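Local coordinates for polyketide synthase type I (Bacillus amyloliquefaciens, PDB 5KKU), which probably dehydrates beta-hydroxyacyl intermediates through its N-terminal dehydratase domain, part of a polyketide synthase of the difficidin assembly line, at residues V32-T37 and F196-T201. Sequence-based numbering, arbitrary orientation.
Sequences VLPGVT and FLDAST
Val36 sets CG2 against the helix backbone at Asp198 and CG1 against Thr201. CG2, between the backbone N and carbonyl carbon (chi1 -71° for CG1), lies 3.6 Å from Asp198 N and 4.1 Å from Leu197 CB. CG1 meets Thr201 CG2 tip to tip at 3.7 Å, while Leu197, extended, brings CD1 to 3.4 Å from Val36 O. No hydrogen bond crosses between 32-37 and 196-201; the join is van der Waals contact, partly against polar atoms.

Pro34 supplies the other touch: its CB sits 4.0 Å from Asp198 OD1, ring and carboxylate arm crossing at about a right angle. Asp198 extends with CG anti to the backbone N (chi1 -175°), and OD2 is hydrogen-bonded to His155 NE2. Thr201 OG1 turns back onto Asp198 O at 2.8 Å, in the carbonyl plane, and Ser200 OG bonds Phe196 O, each hydroxyl closing a backbone turn.

The interface joins the two hotdog folds of the dehydratase. Pro34 lies beside His25, the predicted proton acceptor, and Asp198 is the predicted donor, so the proline flanks both. The proline carbons beside OD1 and the burial of Asp198 could raise its pKa, consistent with proton donation, though the His155 hydrogen bond may temper this.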
ATOM      1  N   VAL A  32       0.788   5.089 -12.638  1.00 28.15           N
ATOM      2  CA  VAL A  32       0.999   5.784 -11.373  1.00 22.18           C
ATOM      3  C   VAL A  32       1.696   4.883 -10.360  1.00 24.44           C
ATOM      4  O   VAL A  32       1.820   3.676 -10.570  1.00 25.97           O
ATOM      5  CB  VAL A  32      -0.330   6.281 -10.775  1.00 26.14           C
ATOM      6  CG1 VAL A  32      -0.078   7.043  -9.483  1.00 22.37           C
ATOM      7  CG2 VAL A  32      -1.072   7.151 -11.779  1.00 26.49           C
ATOM      8  N   LEU A  33       2.151   5.476  -9.261  1.00 25.17           N
ATOM      9  CA  LEU A  33       2.836   4.729  -8.214  1.00 30.43           C
ATOM     10  C   LEU A  33       1.951   4.564  -6.983  1.00 28.05           C
ATOM     11  O   LEU A  33       1.602   5.549  -6.326  1.00 25.48           O
ATOM     12  CB  LEU A  33       4.146   5.422  -7.832  1.00 17.41           C
ATOM     13  CG  LEU A  33       5.047   4.671  -6.848  1.00 22.41           C
ATOM     14  CD1 LEU A  33       5.212   3.220  -7.272  1.00 24.51           C
ATOM     15  CD2 LEU A  33       6.401   5.356  -6.729  1.00 29.76           C
ATOM     16  N   PRO A  34       1.583   3.260  -6.675  1.00 23.11           N
ATOM     17  CA  PRO A  34       0.730   3.142  -5.479  1.00 22.07           C
ATOM     18  C   PRO A  34       1.356   3.818  -4.264  1.00 21.94           C
ATOM     19  O   PRO A  34       2.560   3.689  -4.041  1.00 20.60           O
ATOM     20  CB  PRO A  34       0.637   1.632  -5.248  1.00 21.74           C
ATOM     21  CG  PRO A  34       0.701   1.052  -6.607  1.00 21.91           C
ATOM     22  CD  PRO A  34       1.800   1.849  -7.236  1.00 22.79           C
ATOM     23  N   GLY A  35       0.542   4.530  -3.492  1.00 12.89           N
ATOM     24  CA  GLY A  35       1.023   5.218  -2.308  1.00 23.25           C
ATOM     25  C   GLY A  35       1.648   4.274  -1.300  1.00 23.07           C
ATOM     26  O   GLY A  35       2.614   4.625  -0.622  1.00 20.47           O
ATOM     27  N   VAL A  36       1.095   3.069  -1.203  1.00 20.67           N
ATOM     28  CA  VAL A  36       1.595   2.079  -0.284  1.00 17.72           C
ATOM     29  C   VAL A  36       2.916   1.469  -0.700  1.00 21.42           C
ATOM     30  O   VAL A  36       3.612   0.970   0.091  1.00 26.95           O
ATOM     31  CB  VAL A  36       0.574   0.965   0.021  1.00 22.15           C
ATOM     32  CG1 VAL A  36      -0.539   1.474   0.865  1.00 19.59           C
ATOM     33  CG2 VAL A  36       0.069   0.261  -1.217  1.00 17.14           C
ATOM     34  N   THR A  37       3.221   1.486  -1.953  1.00 20.51           N
ATOM     35  CA  THR A  37       4.514   1.134  -2.443  1.00 21.58           C
ATOM     36  C   THR A  37       5.656   1.803  -1.657  1.00 27.46           C
ATOM     37  O   THR A  37       6.673   1.216  -1.440  1.00 30.44           O
ATOM     38  CB  THR A  37       4.620   1.542  -3.935  1.00 21.77           C
ATOM     39  OG1 THR A  37       3.733   0.767  -4.706  1.00 32.68           O
ATOM     40  CG2 THR A  37       5.961   1.366  -4.458  1.00 27.87           C
ATOM     41  N   PHE A 196       1.767  -7.119  -2.749  1.00 23.39           N
ATOM     42  CA  PHE A 196       1.125  -7.543  -1.545  1.00 16.47           C
ATOM     43  C   PHE A 196       0.495  -6.384  -0.781  1.00 21.76           C
ATOM     44  O   PHE A 196      -0.619  -6.497  -0.378  1.00 19.68           O
ATOM     45  CB  PHE A 196       2.082  -8.294  -0.646  1.00 22.02           C
ATOM     46  CG  PHE A 196       2.182  -9.771  -0.921  1.00 23.07           C
ATOM     47  CD1 PHE A 196       1.095 -10.500  -1.321  1.00 19.45           C
ATOM     48  CD2 PHE A 196       3.366 -10.420  -0.735  1.00 22.33           C
ATOM     49  CE1 PHE A 196       1.197 -11.826  -1.574  1.00 23.21           C
ATOM     50  CE2 PHE A 196       3.483 -11.747  -0.976  1.00 20.25           C
ATOM     51  CZ  PHE A 196       2.396 -12.454  -1.389  1.00 24.85           C
ATOM     52  N   LEU A 197       1.215  -5.280  -0.638  1.00 19.63           N
ATOM     53  CA  LEU A 197       0.766  -4.115   0.064  1.00 13.29           C
ATOM     54  C   LEU A 197      -0.469  -3.502  -0.598  1.00 19.38           C
ATOM     55  O   LEU A 197      -1.434  -3.236   0.047  1.00 19.70           O
ATOM     56  CB  LEU A 197       1.901  -3.104   0.212  1.00 19.45           C
ATOM     57  CG  LEU A 197       3.103  -3.407   1.100  1.00 20.29           C
ATOM     58  CD1 LEU A 197       3.958  -2.193   1.276  1.00 24.38           C
ATOM     59  CD2 LEU A 197       2.679  -3.907   2.451  1.00 20.93           C
ATOM     60  N   ASP A 198      -0.423  -3.265  -1.897  1.00 21.06           N
ATOM     61  CA  ASP A 198      -1.533  -2.759  -2.678  1.00 14.30           C
ATOM     62  C   ASP A 198      -2.798  -3.583  -2.527  1.00 21.84           C
ATOM     63  O   ASP A 198      -3.793  -3.076  -2.188  1.00 19.80           O
ATOM     64  CB  ASP A 198      -1.114  -2.667  -4.123  1.00 17.28           C
ATOM     65  CG  ASP A 198      -2.138  -2.049  -5.005  1.00 24.90           C
ATOM     66  OD1 ASP A 198      -2.444  -0.880  -4.886  1.00 28.50           O
ATOM     67  OD2 ASP A 198      -2.642  -2.729  -5.845  1.00 26.53           O
ATOM     68  N   ALA A 199      -2.719  -4.870  -2.789  1.00 23.01           N
ATOM     69  CA  ALA A 199      -3.857  -5.752  -2.642  1.00 25.17           C
ATOM     70  C   ALA A 199      -4.424  -5.778  -1.242  1.00 23.95           C
ATOM     71  O   ALA A 199      -5.595  -5.947  -1.092  1.00 29.88           O
ATOM     72  CB  ALA A 199      -3.543  -7.151  -3.087  1.00 25.80           C
ATOM     73  N   SER A 200      -3.583  -5.618  -0.256  1.00 16.98           N
ATOM     74  CA  SER A 200      -4.018  -5.600   1.112  1.00 24.11           C
ATOM     75  C   SER A 200      -4.836  -4.389   1.498  1.00 20.68           C
ATOM     76  O   SER A 200      -5.609  -4.465   2.377  1.00 23.87           O
ATOM     77  CB  SER A 200      -2.853  -5.762   2.051  1.00 16.06           C
ATOM     78  OG  SER A 200      -2.263  -6.980   1.873  1.00 16.96           O
ATOM     79  N   THR A 201      -4.624  -3.280   0.811  1.00 19.79           N
ATOM     80  CA  THR A 201      -5.444  -2.110   1.008  1.00 21.33           C
ATOM     81  C   THR A 201      -6.871  -2.301   0.579  1.00 24.27           C
ATOM     82  O   THR A 201      -7.669  -1.471   0.825  1.00 25.76           O
ATOM     83  CB  THR A 201      -4.939  -0.832   0.350  1.00 19.81           C
ATOM     84  OG1 THR A 201      -5.172  -0.862  -1.042  1.00 18.65           O
ATOM     85  CG2 THR A 201      -3.562  -0.605   0.625  1.00 21.75           C
TER